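Local structure of UL144 (6NYP) at residues Leu10-Pro16 against Cys28-Thr34; Gln20-Val24 against Val45-Cys51; Thr55-Glu61 against Asn72-Lys78. The protein binds the B- and T-lymphocyte attenuator as a viral orthologue of the receptor HVEM, probably in the service of immune evasion. One frame throughout, in Å; residues are numbered along the deposited sequence.

Contact 1. Residues Leu10-Pro16 against Cys28-Thr34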
ATOM      1  N   LEU F  10      -8.615  -0.606 -11.432  1.00 82.73           N
ATOM      2  CA  LEU F  10      -9.064  -1.971 -11.048  1.00 89.27           C
ATOM      3  C   LEU F  10     -10.383  -2.307 -11.759  1.00 95.76           C
ATOM      4  O   LEU F  10     -10.345  -3.166 -12.667  1.00109.63           O
ATOM      5  CB  LEU F  10      -9.153  -2.079  -9.524  1.00 88.13           C
ATOM      6  CG  LEU F  10      -7.808  -2.122  -8.788  1.00 81.04           C
ATOM      7  CD1 LEU F  10      -7.991  -2.508  -7.328  1.00 84.36           C
ATOM      8  CD2 LEU F  10      -6.828  -3.078  -9.454  1.00 81.23           C
ATOM      9  N   GLY F  11     -11.492  -1.644 -11.419  1.00 92.68           N
ATOM     10  CA  GLY F  11     -12.715  -1.674 -12.246  1.00 96.64           C
ATOM     11  C   GLY F  11     -12.734  -0.482 -13.188  1.00 98.45           C
ATOM     12  O   GLY F  11     -11.768  -0.328 -13.964  1.00 96.42           O
ATOM     13  N   ASP F  12     -13.751   0.376 -13.059  1.00100.55           N
ATOM     14  CA  ASP F  12     -13.730   1.791 -13.521  1.00104.29           C
ATOM     15  C   ASP F  12     -13.317   2.680 -12.340  1.00102.38           C
ATOM     16  O   ASP F  12     -13.755   3.847 -12.283  1.00107.86           O
ATOM     17  CB  ASP F  12     -15.087   2.192 -14.107  1.00110.13           C
ATOM     18  CG  ASP F  12     -15.540   1.324 -15.271  1.00117.96           C
ATOM     19  OD1 ASP F  12     -14.674   0.688 -15.915  1.00119.76           O
ATOM     20  OD2 ASP F  12     -16.761   1.294 -15.536  1.00123.74           O
ATOM     21  N   GLN F  13     -12.478   2.145 -11.444  1.00 92.95           N
ATOM     22  CA  GLN F  13     -12.091   2.758 -10.148  1.00 89.14           C
ATOM     23  C   GLN F  13     -10.562   2.882 -10.086  1.00 87.26           C
ATOM     24  O   GLN F  13      -9.860   1.903 -10.450  1.00 80.90           O
ATOM     25  CB  GLN F  13     -12.635   1.906  -8.999  1.00 88.70           C
ATOM     26  CG  GLN F  13     -12.549   2.534  -7.609  1.00 91.14           C
ATOM     27  CD  GLN F  13     -13.414   3.759  -7.421  1.00 96.31           C
ATOM     28  OE1 GLN F  13     -14.640   3.706  -7.526  1.00 97.18           O
ATOM     29  NE2 GLN F  13     -12.783   4.872  -7.080  1.00 94.29           N
ATOM     30  N   CYS F  14     -10.086   4.047  -9.639  1.00 83.44           N
ATOM     31  CA  CYS F  14      -8.650   4.365  -9.440  1.00 81.15           C
ATOM     32  C   CYS F  14      -8.252   3.971  -8.012  1.00 81.57           C
ATOM     33  O   CYS F  14      -8.847   4.513  -7.056  1.00 73.95           O
ATOM     34  CB  CYS F  14      -8.384   5.841  -9.712  1.00 84.05           C
ATOM     35  SG  CYS F  14      -8.506   6.285 -11.464  1.00 89.02           S
ATOM     36  N   CYS F  15      -7.291   3.048  -7.885  1.00 77.58           N
ATOM     37  CA  CYS F  15      -6.953   2.361  -6.611  1.00 73.66           C
ATOM     38  C   CYS F  15      -5.452   2.383  -6.357  1.00 70.56           C
ATOM     39  O   CYS F  15      -4.651   2.410  -7.288  1.00 73.04           O
ATOM     40  CB  CYS F  15      -7.447   0.921  -6.618  1.00 74.16           C
ATOM     41  SG  CYS F  15      -9.250   0.796  -6.665  1.00 76.76           S
ATOM     42  N   PRO F  16      -5.037   2.368  -5.071  1.00 68.14           N
ATOM     43  CA  PRO F  16      -3.645   2.103  -4.716  1.00 68.77           C
ATOM     44  C   PRO F  16      -3.182   0.763  -5.278  1.00 67.97           C
ATOM     45  O   PRO F  16      -3.934  -0.208  -5.267  1.00 66.90           O
ATOM     46  CB  PRO F  16      -3.650   2.040  -3.182  1.00 68.23           C
ATOM     47  CG  PRO F  16      -4.890   2.809  -2.770  1.00 68.29           C
ATOM     48  CD  PRO F  16      -5.884   2.620  -3.896  1.00 69.08           C
ATOM     49  N   CYS F  28     -10.486  -1.620  -4.323  1.00 72.28           N
ATOM     50  CA  CYS F  28     -10.747  -0.408  -3.507  1.00 74.28           C
ATOM     51  C   CYS F  28     -12.087   0.197  -3.939  1.00 72.74           C
ATOM     52  O   CYS F  28     -12.592  -0.183  -5.007  1.00 78.16           O
ATOM     53  CB  CYS F  28      -9.619   0.613  -3.636  1.00 73.26           C
ATOM     54  SG  CYS F  28      -9.830   1.797  -4.995  1.00 68.56           S
ATOM     55  N   THR F  29     -12.646   1.085  -3.119  1.00 70.87           N
ATOM     56  CA  THR F  29     -13.733   2.028  -3.496  1.00 65.19           C
ATOM     57  C   THR F  29     -13.191   3.444  -3.306  1.00 63.17           C
ATOM     58  O   THR F  29     -12.015   3.577  -2.931  1.00 62.40           O
ATOM     59  CB  THR F  29     -15.010   1.781  -2.681  1.00 64.69           C
ATOM     60  OG1 THR F  29     -14.844   2.286  -1.354  1.00 58.35           O
ATOM     61  CG2 THR F  29     -15.388   0.317  -2.633  1.00 64.39           C
ATOM     62  N   GLN F  30     -14.017   4.460  -3.528  1.00 62.39           N
ATOM     63  CA  GLN F  30     -13.611   5.876  -3.357  1.00 59.91           C
ATOM     64  C   GLN F  30     -13.196   6.117  -1.903  1.00 57.69           C
ATOM     65  O   GLN F  30     -12.359   7.007  -1.673  1.00 59.29           O
ATOM     66  CB  GLN F  30     -14.757   6.795  -3.767  1.00 64.71           C
ATOM     67  CG  GLN F  30     -14.342   8.250  -3.869  1.00 65.23           C
ATOM     68  CD  GLN F  30     -15.507   9.145  -4.195  1.00 64.74           C
ATOM     69  OE1 GLN F  30     -16.633   8.692  -4.381  1.00 69.22           O
ATOM     70  NE2 GLN F  30     -15.230  10.434  -4.276  1.00 68.56           N
ATOM     71  N   TYR F  31     -13.760   5.356  -0.959  1.00 58.71           N
ATOM     72  CA  TYR F  31     -13.633   5.587   0.505  1.00 63.79           C
ATOM     73  C   TYR F  31     -12.801   4.494   1.189  1.00 63.38           C
ATOM     74  O   TYR F  31     -12.517   4.670   2.387  1.00 63.02           O
ATOM     75  CB  TYR F  31     -15.025   5.651   1.141  1.00 64.51           C
ATOM     76  CG  TYR F  31     -15.837   6.859   0.747  1.00 66.20           C
ATOM     77  CD1 TYR F  31     -16.642   6.852  -0.382  1.00 65.21           C
ATOM     78  CD2 TYR F  31     -15.798   8.017   1.508  1.00 68.04           C
ATOM     79  CE1 TYR F  31     -17.362   7.973  -0.762  1.00 71.14           C
ATOM     80  CE2 TYR F  31     -16.528   9.138   1.155  1.00 66.90           C
ATOM     81  CZ  TYR F  31     -17.320   9.114   0.020  1.00 71.22           C
ATOM     82  OH  TYR F  31     -18.040  10.219  -0.336  1.00 75.01           O
ATOM     83  N   THR F  32     -12.440   3.414   0.487  1.00 63.56           N
ATOM     84  CA  THR F  32     -11.815   2.207   1.098  1.00 65.07           C
ATOM     85  C   THR F  32     -10.539   1.789   0.364  1.00 64.23           C
ATOM     86  O   THR F  32     -10.334   2.196  -0.792  1.00 66.81           O
ATOM     87  CB  THR F  32     -12.769   1.008   1.121  1.00 65.36           C
ATOM     88  OG1 THR F  32     -13.158   0.721  -0.224  1.00 65.80           O
ATOM     89  CG2 THR F  32     -13.971   1.250   2.007  1.00 64.54           C
ATOM     90  N   SER F  33      -9.744   0.970   1.049  1.00 64.19           N
ATOM     91  CA  SER F  33      -8.414   0.449   0.642  1.00 62.93           C
ATOM     92  C   SER F  33      -8.546  -0.695  -0.368  1.00 62.71           C
ATOM     93  O   SER F  33      -9.619  -1.313  -0.440  1.00 64.95           O
ATOM     94  CB  SER F  33      -7.676  -0.006   1.868  1.00 61.12           C
ATOM     95  OG  SER F  33      -8.595  -0.497   2.836  1.00 59.52           O
ATOM     96  N   THR F  34      -7.465  -0.958  -1.101  1.00 60.29           N
ATOM     97  CA  THR F  34      -7.234  -2.187  -1.901  1.00 60.45           C
ATOM     98  C   THR F  34      -6.739  -3.284  -0.952  1.00 60.16           C
ATOM     99  O   THR F  34      -5.952  -2.945  -0.057  1.00 64.43           O
ATOM    100  CB  THR F  34      -6.143  -1.953  -2.953  1.00 57.77           C
ATOM    101  OG1 THR F  34      -6.380  -0.719  -3.638  1.00 55.41           O
ATOM    102  CG2 THR F  34      -6.032  -3.082  -3.952  1.00 61.42           C
TER
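A disulfide joining a short N-terminal strand to a later loop, as in the first cysteine-rich module of TNF-receptor-like proteins, is the core of this contact. Cys15 SG and Cys28 SG lie 2.0 Å apart with chi3 of -81°, and both CA-to-CB bonds point toward the opposite segment, bringing the two CA atoms to 5.6 Å. Cys28 gives up more surface to the contact than any other residue of the two segments, 77 Å². A second tie follows: Thr34 OG1 donates to Pro16 O at 3.0 Å, and the same hydroxyl oxygen lies 3.4 Å from Pro16 CD and 3.6 Å from Cys15 CB. Apolar contact adds to this, with Leu10 CD1 3.9 Å from Thr34 CG2, while Gln13 CG rests 3.8 Å from Cys28 SG. Each segment also folds on itself. Leu10 N donates to Gln13 O at 3.0 Å, and Thr29 OG1 accepts from Tyr31 N at 3.3 Å in an ST turn that shapes the tip of the loop. Cys14, pointing away, forms a disulfide with Cys3. Ser33 OG hydrogen-bonds to the backbone of the B- and T-lymphocyte attenuator chain, so this loop is part of the attenuator-binding surface. Strand 14-15 pairs antiparallel with strand 8-9 through Cys15 and Val8, whereas 28-34 connects strands 22-26 and 34-38, and Thr34 begins an edge that a strand of the attenuator chain extends.

Contact 2. Residues Gln20-Val24 against Val45-Cys51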
ATOM      1  N   GLN F  20       5.172  -5.743  -4.744  1.00 88.54           N
ATOM      2  CA  GLN F  20       5.671  -6.610  -5.849  1.00 91.03           C
ATOM      3  C   GLN F  20       5.127  -8.044  -5.759  1.00 89.41           C
ATOM      4  O   GLN F  20       4.606  -8.537  -6.787  1.00 89.50           O
ATOM      5  CB  GLN F  20       7.200  -6.604  -5.846  1.00 95.73           C
ATOM      6  CG  GLN F  20       7.785  -5.284  -6.325  1.00 97.53           C
ATOM      7  CD  GLN F  20       9.117  -5.489  -6.998  1.00103.67           C
ATOM      8  OE1 GLN F  20      10.037  -6.064  -6.421  1.00109.87           O
ATOM      9  NE2 GLN F  20       9.205  -5.042  -8.240  1.00103.79           N
ATOM     10  N   GLY F  21       5.238  -8.694  -4.598  1.00 83.76           N
ATOM     11  CA  GLY F  21       4.926 -10.133  -4.453  1.00 84.83           C
ATOM     12  C   GLY F  21       3.455 -10.425  -4.213  1.00 78.01           C
ATOM     13  O   GLY F  21       3.156 -11.541  -3.780  1.00 77.22           O
ATOM     14  N   TYR F  22       2.565  -9.472  -4.500  1.00 74.43           N
ATOM     15  CA  TYR F  22       1.142  -9.503  -4.079  1.00 74.59           C
ATOM     16  C   TYR F  22       0.219  -9.322  -5.289  1.00 74.98           C
ATOM     17  O   TYR F  22       0.596  -8.598  -6.230  1.00 71.60           O
ATOM     18  CB  TYR F  22       0.883  -8.404  -3.051  1.00 71.93           C
ATOM     19  CG  TYR F  22       1.608  -8.559  -1.741  1.00 69.11           C
ATOM     20  CD1 TYR F  22       2.944  -8.218  -1.607  1.00 71.42           C
ATOM     21  CD2 TYR F  22       0.932  -8.993  -0.612  1.00 71.44           C
ATOM     22  CE1 TYR F  22       3.598  -8.317  -0.390  1.00 72.97           C
ATOM     23  CE2 TYR F  22       1.579  -9.125   0.607  1.00 72.63           C
ATOM     24  CZ  TYR F  22       2.915  -8.787   0.721  1.00 72.71           C
ATOM     25  OH  TYR F  22       3.544  -8.921   1.924  1.00 78.94           O
ATOM     26  N   ARG F  23      -0.946  -9.979  -5.251  1.00 74.37           N
ATOM     27  CA  ARG F  23      -2.058  -9.814  -6.225  1.00 74.86           C
ATOM     28  C   ARG F  23      -3.239  -9.151  -5.501  1.00 72.71           C
ATOM     29  O   ARG F  23      -3.345  -9.322  -4.248  1.00 68.48           O
ATOM     30  CB  ARG F  23      -2.476 -11.173  -6.798  1.00 78.51           C
ATOM     31  CG  ARG F  23      -3.439 -11.933  -5.896  1.00 79.12           C
ATOM     32  CD  ARG F  23      -3.282 -13.432  -5.800  1.00 79.02           C
ATOM     33  NE  ARG F  23      -4.329 -13.958  -4.932  1.00 84.93           N
ATOM     34  CZ  ARG F  23      -4.470 -15.228  -4.562  1.00 85.19           C
ATOM     35  NH1 ARG F  23      -3.632 -16.152  -5.000  1.00 91.07           N
ATOM     36  NH2 ARG F  23      -5.463 -15.573  -3.757  1.00 80.50           N
ATOM     37  N   VAL F  24      -4.097  -8.450  -6.253  1.00 66.36           N
ATOM     38  CA  VAL F  24      -5.333  -7.796  -5.730  1.00 68.86           C
ATOM     39  C   VAL F  24      -6.350  -8.888  -5.366  1.00 69.17           C
ATOM     40  O   VAL F  24      -6.750  -9.656  -6.267  1.00 72.93           O
ATOM     41  CB  VAL F  24      -5.918  -6.799  -6.752  1.00 70.12           C
ATOM     42  CG1 VAL F  24      -7.277  -6.255  -6.323  1.00 69.17           C
ATOM     43  CG2 VAL F  24      -4.958  -5.661  -7.055  1.00 67.91           C
ATOM     44  N   VAL F  45       3.291 -12.962  -9.874  1.00 79.28           N
ATOM     45  CA  VAL F  45       2.117 -12.081 -10.135  1.00 77.70           C
ATOM     46  C   VAL F  45       2.004 -11.913 -11.653  1.00 77.73           C
ATOM     47  O   VAL F  45       2.887 -11.275 -12.248  1.00 74.77           O
ATOM     48  CB  VAL F  45       2.240 -10.726  -9.413  1.00 79.30           C
ATOM     49  CG1 VAL F  45       1.054  -9.824  -9.718  1.00 83.34           C
ATOM     50  CG2 VAL F  45       2.407 -10.893  -7.913  1.00 76.04           C
ATOM     51  N   SER F  46       0.942 -12.467 -12.242  1.00 86.03           N
ATOM     52  CA  SER F  46       0.733 -12.629 -13.704  1.00 96.08           C
ATOM     53  C   SER F  46      -0.048 -11.439 -14.273  1.00 95.27           C
ATOM     54  O   SER F  46       0.508 -10.710 -15.109  1.00101.13           O
ATOM     55  CB  SER F  46       0.050 -13.942 -13.984  1.00103.40           C
ATOM     56  OG  SER F  46      -0.190 -14.112 -15.374  1.00110.62           O
ATOM     57  N   GLY F  47      -1.292 -11.251 -13.830  1.00 93.91           N
ATOM     58  CA  GLY F  47      -2.065 -10.015 -14.054  1.00 93.58           C
ATOM     59  C   GLY F  47      -2.072  -9.178 -12.791  1.00 88.76           C
ATOM     60  O   GLY F  47      -1.107  -9.274 -12.014  1.00 91.58           O
ATOM     61  N   LEU F  48      -3.130  -8.397 -12.578  1.00 81.53           N
ATOM     62  CA  LEU F  48      -3.382  -7.702 -11.287  1.00 81.03           C
ATOM     63  C   LEU F  48      -3.764  -8.746 -10.230  1.00 80.49           C
ATOM     64  O   LEU F  48      -3.402  -8.559  -9.050  1.00 79.14           O
ATOM     65  CB  LEU F  48      -4.490  -6.663 -11.473  1.00 76.88           C
ATOM     66  CG  LEU F  48      -4.123  -5.466 -12.353  1.00 78.42           C
ATOM     67  CD1 LEU F  48      -5.362  -4.685 -12.765  1.00 81.61           C
ATOM     68  CD2 LEU F  48      -3.124  -4.547 -11.660  1.00 78.33           C
ATOM     69  N   TYR F  49      -4.440  -9.824 -10.644  1.00 82.17           N
ATOM     70  CA  TYR F  49      -5.304 -10.673  -9.780  1.00 82.15           C
ATOM     71  C   TYR F  49      -4.820 -12.135  -9.703  1.00 86.28           C
ATOM     72  O   TYR F  49      -5.351 -12.868  -8.839  1.00 86.74           O
ATOM     73  CB  TYR F  49      -6.743 -10.650 -10.309  1.00 75.16           C
ATOM     74  CG  TYR F  49      -7.358  -9.287 -10.516  1.00 69.63           C
ATOM     75  CD1 TYR F  49      -7.830  -8.543  -9.447  1.00 68.18           C
ATOM     76  CD2 TYR F  49      -7.498  -8.749 -11.788  1.00 66.87           C
ATOM     77  CE1 TYR F  49      -8.392  -7.288  -9.631  1.00 69.14           C
ATOM     78  CE2 TYR F  49      -8.086  -7.512 -11.993  1.00 67.14           C
ATOM     79  CZ  TYR F  49      -8.524  -6.771 -10.909  1.00 68.68           C
ATOM     80  OH  TYR F  49      -9.080  -5.539 -11.104  1.00 72.47           O
ATOM     81  N   GLN F  50      -3.893 -12.575 -10.567  1.00 87.81           N
ATOM     82  CA  GLN F  50      -3.510 -14.011 -10.708  1.00 93.13           C
ATOM     83  C   GLN F  50      -2.063 -14.238 -10.241  1.00 86.43           C
ATOM     84  O   GLN F  50      -1.195 -13.433 -10.607  1.00 84.60           O
ATOM     85  CB  GLN F  50      -3.671 -14.476 -12.163  1.00 97.33           C
ATOM     86  CG  GLN F  50      -4.965 -15.231 -12.471  1.00103.65           C
ATOM     87  CD  GLN F  50      -6.137 -14.351 -12.840  1.00102.94           C
ATOM     88  OE1 GLN F  50      -5.997 -13.249 -13.374  1.00106.94           O
ATOM     89  NE2 GLN F  50      -7.326 -14.858 -12.574  1.00 90.10           N
ATOM     90  N   CYS F  51      -1.825 -15.312  -9.483  1.00 84.95           N
ATOM     91  CA  CYS F  51      -0.489 -15.945  -9.292  1.00 88.30           C
ATOM     92  C   CYS F  51      -0.357 -17.126 -10.263  1.00 87.46           C
ATOM     93  O   CYS F  51      -1.129 -18.097 -10.110  1.00 85.69           O
ATOM     94  CB  CYS F  51      -0.282 -16.476  -7.876  1.00 90.51           C
ATOM     95  SG  CYS F  51      -0.590 -15.267  -6.563  1.00 97.64           S
TER
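Arg23 lays the aliphatic part of its side chain along Tyr49-Cys51: CG is 3.6 Å from Tyr49 O and CD is 3.3 Å from Cys51 SG, and 81 Å² of Arg23 is covered by residues 45-51, the most in either segment. The backbone is fixed one residue later, where Val24 N donates to Leu48 O at 2.9 Å and 168°; a CA-H...O contact from Arg23 CA to the same Leu48 O, at 3.4 Å, supplements it. Val24 O lies at the edge of the Tyr49 ring, 3.5 Å from Tyr49 CD1, and Tyr49 CE1 is 3.6 Å from Val24 CG1. Val45 CG2 packs against carbonyls, 3.4 Å from both Gln20 O and Tyr22 O. The 45-51 loop is closed internally by Ser46 N donating to Gln50 O at 2.9 Å, and Cys51 is joined to Cys39 by a disulfide. Strand 22-26, paired with strand 34-38, thus receives the first disulfide-closed loop of the TNFR cysteine-rich region, a junction of consecutive modules as in the elongated TNF-receptor fold.

Contact 3. Residues Thr55-Glu61 against Asn72-Lys78; sequences TECQDTE and NTVCASK
The two segments run in the same direction, with CA-CA separations of 6.2 Å for Thr55-Thr73, 5.6 Å for Cys57-Cys75 and 4.6 Å for Glu61-Ser77. Residues 55-58 are extended, a type I beta turn spans Gln58 to Glu61, and 74-76 is a strand. Covalently, Cys57 SG and Cys75 SG bond at 2.0 Å with chi3 -82°, both chi1 m. Hydrogen bonds gather at Thr55 (chi1 p): its N (159°) and OG1 each donate to Asn72 OD1 (chi1 t) at 3.1 Å, and Thr73 OG1, chi1 p, donates to Thr55 O at 2.8 Å. Within 55-61, Gln58 N donates to Glu61 OE2 at 3.2 Å. Weaker packing completes the far end: Glu61 CA makes a CA-H...O contact of 3.4 Å with Ala76 O, and Lys78 CE lies 3.2 Å from Asp59 O. A disulfide tying an irregular loop to a short strand fits the TNFR cysteine-rich region. Strand 74-76 pairs antiparallel with strand 62-65, which the turn leads into, through Val74 with Ile64 and Ala76 with Val62.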
ATOM      1  N   THR F  55       7.359 -21.470 -14.658  1.00 91.49           N
ATOM      2  CA  THR F  55       7.709 -22.525 -15.645  1.00 97.23           C
ATOM      3  C   THR F  55       9.134 -23.007 -15.360  1.00101.69           C
ATOM      4  O   THR F  55       9.959 -22.186 -14.933  1.00 93.50           O
ATOM      5  CB  THR F  55       7.522 -22.048 -17.092  1.00 97.25           C
ATOM      6  OG1 THR F  55       8.433 -20.978 -17.341  1.00101.49           O
ATOM      7  CG2 THR F  55       6.100 -21.622 -17.387  1.00 97.55           C
ATOM      8  N   GLU F  56       9.404 -24.291 -15.594  1.00110.86           N
ATOM      9  CA  GLU F  56      10.740 -24.922 -15.419  1.00117.76           C
ATOM     10  C   GLU F  56      11.411 -25.076 -16.789  1.00120.98           C
ATOM     11  O   GLU F  56      10.827 -25.762 -17.657  1.00123.14           O
ATOM     12  CB  GLU F  56      10.595 -26.283 -14.733  1.00119.29           C
ATOM     13  CG  GLU F  56       9.754 -26.278 -13.460  1.00121.07           C
ATOM     14  CD  GLU F  56      10.467 -26.610 -12.159  1.00122.65           C
ATOM     15  OE1 GLU F  56       9.768 -26.777 -11.146  1.00115.30           O
ATOM     16  OE2 GLU F  56      11.712 -26.705 -12.160  1.00132.27           O
ATOM     17  N   CYS F  57      12.592 -24.477 -16.981  1.00123.59           N
ATOM     18  CA  CYS F  57      13.461 -24.696 -18.173  1.00127.56           C
ATOM     19  C   CYS F  57      13.982 -26.143 -18.137  1.00130.08           C
ATOM     20  O   CYS F  57      14.683 -26.491 -17.166  1.00132.02           O
ATOM     21  CB  CYS F  57      14.641 -23.728 -18.231  1.00124.37           C
ATOM     22  SG  CYS F  57      14.221 -21.967 -18.138  1.00115.44           S
ATOM     23  N   GLN F  58      13.636 -26.950 -19.143  1.00127.24           N
ATOM     24  CA  GLN F  58      13.925 -28.407 -19.202  1.00128.47           C
ATOM     25  C   GLN F  58      15.436 -28.642 -19.363  1.00129.26           C
ATOM     26  O   GLN F  58      16.180 -27.647 -19.479  1.00122.54           O
ATOM     27  CB  GLN F  58      13.122 -29.022 -20.344  1.00129.31           C
ATOM     28  CG  GLN F  58      13.514 -28.499 -21.720  1.00126.60           C
ATOM     29  CD  GLN F  58      12.331 -28.346 -22.645  1.00127.33           C
ATOM     30  OE1 GLN F  58      11.279 -27.841 -22.261  1.00122.20           O
ATOM     31  NE2 GLN F  58      12.501 -28.775 -23.886  1.00126.26           N
ATOM     32  N   ASP F  59      15.852 -29.912 -19.374  1.00134.02           N
ATOM     33  CA  ASP F  59      17.270 -30.362 -19.479  1.00133.48           C
ATOM     34  C   ASP F  59      17.905 -29.865 -20.789  1.00131.18           C
ATOM     35  O   ASP F  59      19.125 -29.599 -20.765  1.00121.30           O
ATOM     36  CB  ASP F  59      17.393 -31.882 -19.323  1.00133.53           C
ATOM     37  CG  ASP F  59      16.361 -32.700 -20.085  1.00135.07           C
ATOM     38  OD1 ASP F  59      15.583 -32.098 -20.855  1.00132.48           O
ATOM     39  OD2 ASP F  59      16.335 -33.927 -19.889  1.00134.29           O
ATOM     40  N   THR F  60      17.129 -29.741 -21.877  1.00127.86           N
ATOM     41  CA  THR F  60      17.601 -29.269 -23.216  1.00128.46           C
ATOM     42  C   THR F  60      17.503 -27.735 -23.318  1.00131.46           C
ATOM     43  O   THR F  60      17.280 -27.222 -24.438  1.00121.89           O
ATOM     44  CB  THR F  60      16.843 -29.971 -24.353  1.00128.03           C
ATOM     45  OG1 THR F  60      17.396 -29.541 -25.598  1.00130.25           O
ATOM     46  CG2 THR F  60      15.355 -29.704 -24.356  1.00125.74           C
ATOM     47  N   GLU F  61      17.704 -27.027 -22.201  1.00136.20           N
ATOM     48  CA  GLU F  61      17.595 -25.544 -22.082  1.00129.70           C
ATOM     49  C   GLU F  61      18.459 -25.063 -20.904  1.00128.51           C
ATOM     50  O   GLU F  61      18.792 -25.892 -20.020  1.00127.34           O
ATOM     51  CB  GLU F  61      16.136 -25.124 -21.867  1.00127.49           C
ATOM     52  CG  GLU F  61      15.287 -25.122 -23.128  1.00125.90           C
ATOM     53  CD  GLU F  61      13.813 -24.820 -22.901  1.00128.21           C
ATOM     54  OE1 GLU F  61      13.166 -24.307 -23.837  1.00124.25           O
ATOM     55  OE2 GLU F  61      13.310 -25.104 -21.790  1.00129.05           O
ATOM     56  N   ASN F  72       8.080 -14.316 -15.085  1.00 79.33           N
ATOM     57  CA  ASN F  72       8.295 -15.774 -15.300  1.00 83.50           C
ATOM     58  C   ASN F  72       9.788 -16.025 -15.559  1.00 85.34           C
ATOM     59  O   ASN F  72      10.504 -15.041 -15.843  1.00 86.08           O
ATOM     60  CB  ASN F  72       7.447 -16.282 -16.473  1.00 85.08           C
ATOM     61  CG  ASN F  72       7.323 -17.791 -16.529  1.00 83.43           C
ATOM     62  OD1 ASN F  72       7.711 -18.492 -15.595  1.00 83.70           O
ATOM     63  ND2 ASN F  72       6.796 -18.299 -17.632  1.00 79.44           N
ATOM     64  N   THR F  73      10.240 -17.285 -15.468  1.00 87.53           N
ATOM     65  CA  THR F  73      11.603 -17.722 -15.884  1.00 90.04           C
ATOM     66  C   THR F  73      11.782 -17.432 -17.380  1.00 85.89           C
ATOM     67  O   THR F  73      10.772 -17.434 -18.107  1.00 79.49           O
ATOM     68  CB  THR F  73      11.865 -19.212 -15.614  1.00 89.07           C
ATOM     69  OG1 THR F  73      10.913 -19.973 -16.358  1.00 97.88           O
ATOM     70  CG2 THR F  73      11.765 -19.605 -14.157  1.00 90.79           C
ATOM     71  N   VAL F  74      13.016 -17.169 -17.808  1.00 89.29           N
ATOM     72  CA  VAL F  74      13.390 -17.038 -19.247  1.00 96.46           C
ATOM     73  C   VAL F  74      14.301 -18.217 -19.585  1.00 98.26           C
ATOM     74  O   VAL F  74      15.277 -18.427 -18.837  1.00 89.62           O
ATOM     75  CB  VAL F  74      14.068 -15.688 -19.554  1.00 97.73           C
ATOM     76  CG1 VAL F  74      14.342 -15.526 -21.043  1.00 97.06           C
ATOM     77  CG2 VAL F  74      13.252 -14.516 -19.025  1.00 96.87           C
ATOM     78  N   CYS F  75      13.964 -18.961 -20.644  1.00105.28           N
ATOM     79  CA  CYS F  75      14.711 -20.152 -21.129  1.00110.15           C
ATOM     80  C   CYS F  75      15.243 -19.894 -22.543  1.00114.28           C
ATOM     81  O   CYS F  75      14.574 -19.170 -23.308  1.00115.77           O
ATOM     82  CB  CYS F  75      13.833 -21.398 -21.135  1.00108.25           C
ATOM     83  SG  CYS F  75      12.865 -21.609 -19.619  1.00108.33           S
ATOM     84  N   ALA F  76      16.413 -20.459 -22.856  1.00125.01           N
ATOM     85  CA  ALA F  76      17.007 -20.520 -24.212  1.00130.81           C
ATOM     86  C   ALA F  76      17.745 -21.853 -24.376  1.00134.29           C
ATOM     87  O   ALA F  76      18.150 -22.448 -23.348  1.00135.35           O
ATOM     88  CB  ALA F  76      17.926 -19.341 -24.429  1.00129.75           C
ATOM     89  N   SER F  77      17.915 -22.300 -25.626  1.00137.05           N
ATOM     90  CA  SER F  77      18.683 -23.512 -26.014  1.00140.35           C
ATOM     91  C   SER F  77      20.181 -23.281 -25.759  1.00139.35           C
ATOM     92  O   SER F  77      20.638 -22.132 -25.920  1.00139.67           O
ATOM     93  CB  SER F  77      18.419 -23.872 -27.456  1.00141.95           C
ATOM     94  OG  SER F  77      17.030 -23.811 -27.746  1.00144.19           O
ATOM     95  N   LYS F  78      20.914 -24.338 -25.389  1.00138.66           N
ATOM     96  CA  LYS F  78      22.387 -24.310 -25.154  1.00139.74           C
ATOM     97  C   LYS F  78      23.119 -24.524 -26.486  1.00136.03           C
ATOM     98  O   LYS F  78      23.681 -23.598 -27.073  1.00121.39           O
ATOM     99  CB  LYS F  78      22.811 -25.367 -24.128  1.00136.87           C
ATOM    100  CG  LYS F  78      22.315 -26.785 -24.392  1.00134.04           C
ATOM    101  CD  LYS F  78      21.062 -27.157 -23.616  1.00133.19           C
ATOM    102  CE  LYS F  78      21.342 -27.893 -22.322  1.00133.17           C
ATOM    103  NZ  LYS F  78      22.309 -27.169 -21.462  1.00135.63           N
TER

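Overall arrangement
From the N terminus the chain first makes contact 1, which closes the stretch between strand 14-15 and the loop before strand 34-38. Contact 2 opens inside that closure and ends beyond it, so the two cross; they also touch, with Leu10 CD1 3.9 Å from Val24 CG1 and Leu10 CD2 4.0 Å from Leu48 CD1. Residues 10-16, strand 22-26 and the 45-51 loop therefore share one packed junction. Contact 3 follows in series and closes the last loop, with strand 62-65 inside it. Its centre lies about 23 Å from that of contact 2 and about 38 Å from that of contact 1, on the opposite side of the chain's centre, consistent with an elongated row of internally disulfide-braced modules.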